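Endoglucanase (Humicola insolens, PDB 1DYS) hydrolyses internal beta-1,4-glucosidic linkages of cellulose as a family 6 glycoside hydrolase, contributing to the recycling of plant biomass. Local coordinates at residues Val181-Leu187 with Glu243-Ala247; Thr261-Ile265 with Asn300-Asp304; Ile141-Val145 with Pro195-Val200. One frame throughout, in Å; residues are numbered along the deposited sequence.

Interaction 1 (Val181-Leu187 with Glu243-Ala247); sequences VANGGWL and ESRYA
Tyr-246 lays one face of its ring on Gly-184 and reaches past it with its hydroxyl to the backbone of Val-181. The CA of Gly-184 stands 3.7 Å from the ring centroid and only 15° off the normal, a CH-pi contact, and the carbonyl carbon of Asn-183 lies over the same face nearer the rim. With CG anti to the backbone N (chi1 177°), the ring extends from helix 243-255 straight at the turn that begins helix 184-187. Its OH donates to Val-181 O at 2.7 Å, in the carbonyl plane. CB of Leu-187 packs against the same OH at 3.3 Å, and CG2 of Val-181 approaches the ring at CE2. One turn earlier, Glu-243 bends at chi2 (-71°) and brings OE2 to 2.8 Å from Gly-184 N, which it meets through its syn lone pair. Gly-184 is thus closed in between the carboxylate and the tyrosine ring. Glu-243 is itself held by Ser-218 at OE1 and Asn-224 at OE2. Asn-183, which probably binds substrate, caps the short helix: its OD1 accepts from Gly-185 N at 2.9 Å. The buried carboxylate sits at the N-terminal end of helix 184-187, where the helix end and the N-H of Gly-184 would probably favour its charge, and together the two bonds from helix 243-255 fix the backbone on both sides of Asn-183.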
# COMPACT_ATOMS: atom_id res chain seq x y z
N VAL A 181 -19.62 8.89 7.57
CA VAL A 181 -20.51 9.33 6.51
C VAL A 181 -19.81 10.36 5.61
O VAL A 181 -20.40 11.29 5.05
CB VAL A 181 -21.87 9.85 7.04
CG1 VAL A 181 -22.57 8.77 7.83
CG2 VAL A 181 -21.63 11.00 8.03
N ALA A 182 -18.57 10.05 5.19
CA ALA A 182 -17.85 10.81 4.16
C ALA A 182 -17.70 12.28 4.51
O ALA A 182 -17.16 12.61 5.55
CB ALA A 182 -18.55 10.58 2.82
N ASN A 183 -18.15 13.20 3.64
CA ASN A 183 -18.03 14.63 3.98
C ASN A 183 -19.22 15.31 3.32
O ASN A 183 -19.88 14.72 2.45
CB ASN A 183 -16.69 15.22 3.57
CG ASN A 183 -16.58 15.35 2.08
OD1 ASN A 183 -16.85 16.43 1.52
ND2 ASN A 183 -16.18 14.29 1.39
N GLY A 184 -19.40 16.59 3.69
CA GLY A 184 -20.59 17.29 3.14
C GLY A 184 -20.63 17.44 1.64
O GLY A 184 -21.71 17.47 1.04
N GLY A 185 -19.49 17.45 0.95
CA GLY A 185 -19.40 17.54 -0.48
C GLY A 185 -19.90 16.32 -1.23
O GLY A 185 -20.22 16.35 -2.42
N TRP A 186 -19.82 15.18 -0.56
CA TRP A 186 -20.24 13.92 -1.15
C TRP A 186 -21.72 13.66 -0.87
O TRP A 186 -22.49 13.43 -1.78
CB TRP A 186 -19.41 12.79 -0.50
CG TRP A 186 -19.44 11.47 -1.21
CD1 TRP A 186 -20.44 10.91 -1.96
CD2 TRP A 186 -18.38 10.48 -1.21
NE1 TRP A 186 -20.07 9.67 -2.45
CE2 TRP A 186 -18.80 9.40 -1.99
CE3 TRP A 186 -17.09 10.44 -0.65
CZ2 TRP A 186 -18.01 8.27 -2.22
CZ3 TRP A 186 -16.33 9.31 -0.89
CH2 TRP A 186 -16.78 8.23 -1.64
N LEU A 187 -22.10 13.66 0.40
CA LEU A 187 -23.41 13.23 0.84
C LEU A 187 -24.26 14.32 1.49
O LEU A 187 -25.33 13.97 2.02
CB LEU A 187 -23.23 12.11 1.88
CG LEU A 187 -22.48 10.87 1.39
CD1 LEU A 187 -22.41 9.81 2.49
CD2 LEU A 187 -23.17 10.34 0.15
N GLU A 243 -18.97 21.60 7.59
CA GLU A 243 -19.22 20.35 8.30
C GLU A 243 -20.19 20.51 9.45
O GLU A 243 -20.92 19.57 9.77
CB GLU A 243 -17.88 19.72 8.66
CG GLU A 243 -17.12 19.36 7.37
CD GLU A 243 -17.78 18.18 6.65
OE1 GLU A 243 -17.84 17.12 7.31
OE2 GLU A 243 -18.27 18.32 5.53
N SER A 244 -20.21 21.69 10.08
CA SER A 244 -21.18 21.93 11.14
C SER A 244 -22.57 21.85 10.53
O SER A 244 -23.42 21.20 11.15
CB SER A 244 -20.97 23.30 11.78
OG SER A 244 -21.99 23.48 12.78
N ARG A 245 -22.83 22.44 9.35
CA ARG A 245 -24.17 22.34 8.79
C ARG A 245 -24.43 20.94 8.23
O ARG A 245 -25.54 20.41 8.28
CB ARG A 245 -24.50 23.42 7.78
CG ARG A 245 -24.73 24.75 8.55
CD ARG A 245 -24.77 25.87 7.53
NE ARG A 245 -23.41 26.37 7.25
CZ ARG A 245 -23.22 27.38 6.41
NH1 ARG A 245 -24.30 27.89 5.79
NH2 ARG A 245 -22.02 27.87 6.18
N TYR A 246 -23.36 20.26 7.77
CA TYR A 246 -23.59 18.88 7.30
C TYR A 246 -24.07 18.01 8.46
O TYR A 246 -25.05 17.28 8.27
CB TYR A 246 -22.29 18.32 6.70
CG TYR A 246 -22.39 16.87 6.24
CD1 TYR A 246 -23.41 16.42 5.43
CD2 TYR A 246 -21.42 15.96 6.61
CE1 TYR A 246 -23.51 15.10 5.01
CE2 TYR A 246 -21.48 14.64 6.21
CZ TYR A 246 -22.52 14.22 5.39
OH TYR A 246 -22.62 12.90 5.02
N ALA A 247 -23.42 18.13 9.62
CA ALA A 247 -23.78 17.37 10.82
C ALA A 247 -25.22 17.61 11.24
O ALA A 247 -25.97 16.67 11.52
CB ALA A 247 -22.82 17.66 11.97

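Interaction 2 (Thr261-Ile265 with Asn300-Asp304); sequences TQFII and NPNVD
The side-chain amide of Gln-262 spans the start of two parallel strands, its NE2 giving one N-H to Pro-301 O at 2.8 Å and the other to Asp-304 OD1 at 3.1 Å. Both bonds are nearly straight and lie in the amide plane, but the two acceptors are met differently: the carbonyl of Pro-301 in its own plane, the carboxylate from above, with amide and carboxylate planes 51° apart. A bend at chi2 (-59°) folds the Gln-262 chain back over Asp-304, and its CB rests 3.5 Å from Asp-304 OD2. The other end of the amide is held too, since Thr-261 OG1 donates to Gln-262 OE1 at 2.8 Å. A leucine here would probably leave Pro-301 O without this donor and take one partner from the Asp-304 carboxylate. Beside this clamp the backbones pair: Phe-263 N donates to Asn-302 O at 2.8 Å, and Asp-304 N reaches Phe-263 O in a weak, bent bond, which sets Phe-263 level with Val-303. On the side of the sheet occupied by these two residues, Val-303 CG2 meets Ile-265 CD1 at 4.1 Å. A type I turn from Asn-300 to Val-303 presents Asn-302 O, and within it Asn-300 OD1 accepts from Asn-302 N at 2.8 Å, an Asx turn. Farther out, Tyr-178 and Arg-214 hold Asp-304 OD2. Strand 262-266 lies between strands 215-218 and 303-307 in the parallel sheet, with helix 243-255 packed over Phe-263.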
# COMPACT_ATOMS: atom_id res chain seq x y z
N THR A 261 -27.73 10.53 16.13
CA THR A 261 -27.49 11.83 15.51
C THR A 261 -26.11 12.45 15.68
O THR A 261 -25.86 13.46 14.99
CB THR A 261 -28.45 12.83 16.24
OG1 THR A 261 -28.24 12.73 17.65
CG2 THR A 261 -29.90 12.52 15.94
N GLN A 262 -25.26 12.00 16.56
CA GLN A 262 -24.07 12.69 17.00
C GLN A 262 -22.83 12.56 16.13
O GLN A 262 -22.52 11.45 15.74
CB GLN A 262 -23.71 12.32 18.44
CG GLN A 262 -24.88 12.60 19.40
CD GLN A 262 -25.30 14.07 19.39
OE1 GLN A 262 -26.37 14.38 18.89
NE2 GLN A 262 -24.47 14.97 19.89
N PHE A 263 -22.13 13.67 15.89
CA PHE A 263 -20.97 13.63 15.00
C PHE A 263 -19.64 13.88 15.70
O PHE A 263 -19.55 14.58 16.70
CB PHE A 263 -21.05 14.76 13.95
CG PHE A 263 -21.83 14.40 12.73
CD1 PHE A 263 -23.20 14.20 12.82
CD2 PHE A 263 -21.24 14.12 11.51
CE1 PHE A 263 -23.94 13.81 11.74
CE2 PHE A 263 -21.97 13.77 10.41
CZ PHE A 263 -23.36 13.59 10.50
N ILE A 264 -18.56 13.38 15.10
CA ILE A 264 -17.20 13.78 15.44
C ILE A 264 -16.64 14.24 14.08
O ILE A 264 -17.01 13.63 13.10
CB ILE A 264 -16.20 12.88 16.13
CG1 ILE A 264 -16.11 11.52 15.41
CG2 ILE A 264 -16.67 12.69 17.58
CD1 ILE A 264 -15.28 10.48 16.12
N ILE A 265 -15.99 15.41 14.01
CA ILE A 265 -15.63 15.97 12.70
C ILE A 265 -14.14 16.24 12.64
O ILE A 265 -13.55 16.86 13.50
CB ILE A 265 -16.32 17.33 12.46
CG1 ILE A 265 -17.83 17.10 12.34
CG2 ILE A 265 -15.83 17.99 11.16
CD1 ILE A 265 -18.68 18.26 11.91
N ASN A 300 -22.48 23.26 18.58
CA ASN A 300 -23.46 22.54 17.80
C ASN A 300 -23.79 21.27 18.58
O ASN A 300 -22.94 20.45 18.84
CB ASN A 300 -22.93 22.22 16.39
CG ASN A 300 -23.92 21.49 15.54
OD1 ASN A 300 -24.80 20.78 16.01
ND2 ASN A 300 -23.83 21.63 14.20
N PRO A 301 -25.03 21.15 18.98
CA PRO A 301 -25.58 20.07 19.76
C PRO A 301 -25.40 18.70 19.13
O PRO A 301 -25.30 17.69 19.82
CB PRO A 301 -27.11 20.29 19.90
CG PRO A 301 -27.37 21.48 19.02
CD PRO A 301 -26.07 22.15 18.65
N ASN A 302 -25.40 18.67 17.80
CA ASN A 302 -25.25 17.45 17.04
C ASN A 302 -23.79 17.04 16.90
O ASN A 302 -23.56 16.01 16.28
CB ASN A 302 -25.78 17.72 15.61
CG ASN A 302 -27.22 18.23 15.68
OD1 ASN A 302 -27.56 19.31 15.19
ND2 ASN A 302 -28.05 17.40 16.28
N VAL A 303 -22.87 17.85 17.38
CA VAL A 303 -21.45 17.53 17.18
C VAL A 303 -20.79 17.31 18.53
O VAL A 303 -20.55 18.23 19.31
CB VAL A 303 -20.74 18.63 16.37
CG1 VAL A 303 -19.27 18.25 16.13
CG2 VAL A 303 -21.37 18.85 14.99
N ASP A 304 -20.53 16.05 18.87
CA ASP A 304 -19.84 15.68 20.07
C ASP A 304 -18.43 16.31 20.21
O ASP A 304 -17.98 16.71 21.28
CB ASP A 304 -19.62 14.17 20.23
CG ASP A 304 -20.84 13.39 20.66
OD1 ASP A 304 -21.79 13.98 21.21
OD2 ASP A 304 -20.87 12.15 20.47

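Interaction 3 (Ile141-Val145 with Pro195-Val200); sequences IGNMV and PTAQEV
Glu-199, Val-145 and Ile-141 carry most of the meeting between helices 140-146 and 190-207. The aliphatic part of Glu-199 runs past Ile-141 in the opposite direction, with its CB 4.1 Å from Ile-141 CG2. Its chain then bends at chi2 (35°) and crosses the side chain of Met-144 at about a right angle, which brings OE2 to 3.2 Å from Met-144 SD. That oxygen has stronger partners on helix 150-169, a hydrogen bond from Gln-160 and a salt bridge to Arg-156, and the arginine's charge probably balances the buried carboxylate. The two short helical segments pass 9.7 Å apart with their directions at 113°, a steep crossing between helices outside the central parallel sheet of the distorted alpha/beta barrel common to family 6 glycoside hydrolases. Val-145 fills the other end of the contact. Its CG2, anti to the carbonyl carbon, comes down on the backbone of helix 190-207, 3.7 Å from Pro-195 O, while CG1 touches Pro-195 CB at 4.0 Å. Ile-141 extends CD1 to Val-200 CG2 at 3.9 Å and sets CG2 near the methyl of Thr-196, whose hydroxyl is bonded to Lys-192 O. Leu-187 of helix 184-187 touches both Val-145 and Thr-196.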
# COMPACT_ATOMS: atom_id res chain seq x y z
N ILE A 141 -19.93 4.15 3.46
CA ILE A 141 -21.32 4.57 3.11
C ILE A 141 -21.39 5.46 1.90
O ILE A 141 -22.30 5.34 1.06
CB ILE A 141 -21.93 5.17 4.37
CG1 ILE A 141 -22.16 4.02 5.36
CG2 ILE A 141 -23.26 5.87 4.08
CD1 ILE A 141 -22.64 4.52 6.70
N GLY A 142 -20.41 6.34 1.68
CA GLY A 142 -20.36 7.17 0.48
C GLY A 142 -20.37 6.27 -0.76
O GLY A 142 -21.16 6.46 -1.67
N ASN A 143 -19.48 5.29 -0.78
CA ASN A 143 -19.36 4.36 -1.91
C ASN A 143 -20.64 3.55 -2.08
O ASN A 143 -20.99 3.20 -3.23
CB ASN A 143 -18.12 3.51 -1.65
CG ASN A 143 -16.80 4.13 -2.05
OD1 ASN A 143 -16.50 4.15 -3.24
ND2 ASN A 143 -16.05 4.59 -1.06
N MET A 144 -21.36 3.24 -1.01
CA MET A 144 -22.62 2.53 -1.08
C MET A 144 -23.76 3.38 -1.65
O MET A 144 -24.52 2.84 -2.49
CB MET A 144 -23.07 2.05 0.29
CG MET A 144 -22.90 0.58 0.59
SD MET A 144 -22.85 0.38 2.38
CE MET A 144 -21.08 0.29 2.66
N VAL A 145 -23.87 4.64 -1.28
CA VAL A 145 -24.90 5.54 -1.79
C VAL A 145 -24.73 5.97 -3.23
O VAL A 145 -25.70 6.14 -3.99
CB VAL A 145 -24.96 6.85 -0.95
CG1 VAL A 145 -25.74 7.96 -1.64
CG2 VAL A 145 -25.53 6.59 0.43
N PRO A 195 -30.83 9.24 1.19
CA PRO A 195 -30.17 8.02 0.74
C PRO A 195 -29.07 7.67 1.74
O PRO A 195 -28.90 6.49 2.03
CB PRO A 195 -29.59 8.30 -0.66
CG PRO A 195 -30.53 9.39 -1.11
CD PRO A 195 -30.90 10.22 0.11
N THR A 196 -28.41 8.66 2.34
CA THR A 196 -27.41 8.38 3.38
C THR A 196 -28.03 7.83 4.64
O THR A 196 -27.60 6.84 5.25
CB THR A 196 -26.61 9.66 3.72
OG1 THR A 196 -26.00 10.06 2.48
CG2 THR A 196 -25.53 9.38 4.74
N ALA A 197 -29.15 8.43 5.10
CA ALA A 197 -29.82 7.90 6.28
C ALA A 197 -30.39 6.51 6.09
O ALA A 197 -30.42 5.72 7.03
CB ALA A 197 -30.95 8.86 6.71
N GLN A 198 -30.85 6.21 4.88
CA GLN A 198 -31.40 4.91 4.54
C GLN A 198 -30.32 3.84 4.65
O GLN A 198 -30.53 2.74 5.16
CB GLN A 198 -32.02 4.92 3.13
CG GLN A 198 -32.65 3.56 2.77
CD GLN A 198 -33.76 3.29 3.78
OE1 GLN A 198 -34.68 4.12 3.84
NE2 GLN A 198 -33.68 2.23 4.57
N GLU A 199 -29.13 4.20 4.14
CA GLU A 199 -27.99 3.28 4.22
C GLU A 199 -27.65 2.96 5.66
O GLU A 199 -27.40 1.78 5.99
CB GLU A 199 -26.79 3.87 3.49
CG GLU A 199 -25.92 2.87 2.75
CD GLU A 199 -26.62 1.69 2.13
OE1 GLU A 199 -27.72 1.80 1.56
OE2 GLU A 199 -26.01 0.59 2.20
N VAL A 200 -27.58 3.96 6.54
CA VAL A 200 -27.34 3.73 7.95
C VAL A 200 -28.46 2.89 8.56
O VAL A 200 -28.17 1.99 9.34
CB VAL A 200 -27.20 5.11 8.65
CG1 VAL A 200 -27.16 4.97 10.14
CG2 VAL A 200 -25.97 5.85 8.11

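From the N terminus, helix 140-146 comes first, just after Asp-139, the probable proton donor, and interaction 3 closes its loop when helix 190-207 arrives. Inside that loop lies 181-187, which waits for helix 243-255 to complete interaction 1, so these two contacts cross along the chain. Interaction 2 opens only afterwards, on strand 262-266, and is closed in series by 300-304. Residues 181-187 touch interaction 3 through Trp-186 on Gly-142 and Leu-187 on Thr-196. Helix 243-255 meets interaction 2 through Ala-247 on Phe-263 and Val-303, and Ser-244 probably bonds Asn-300. Interaction 1 touches both of the others, which do not touch each other, and so joins helix pair to strand pair.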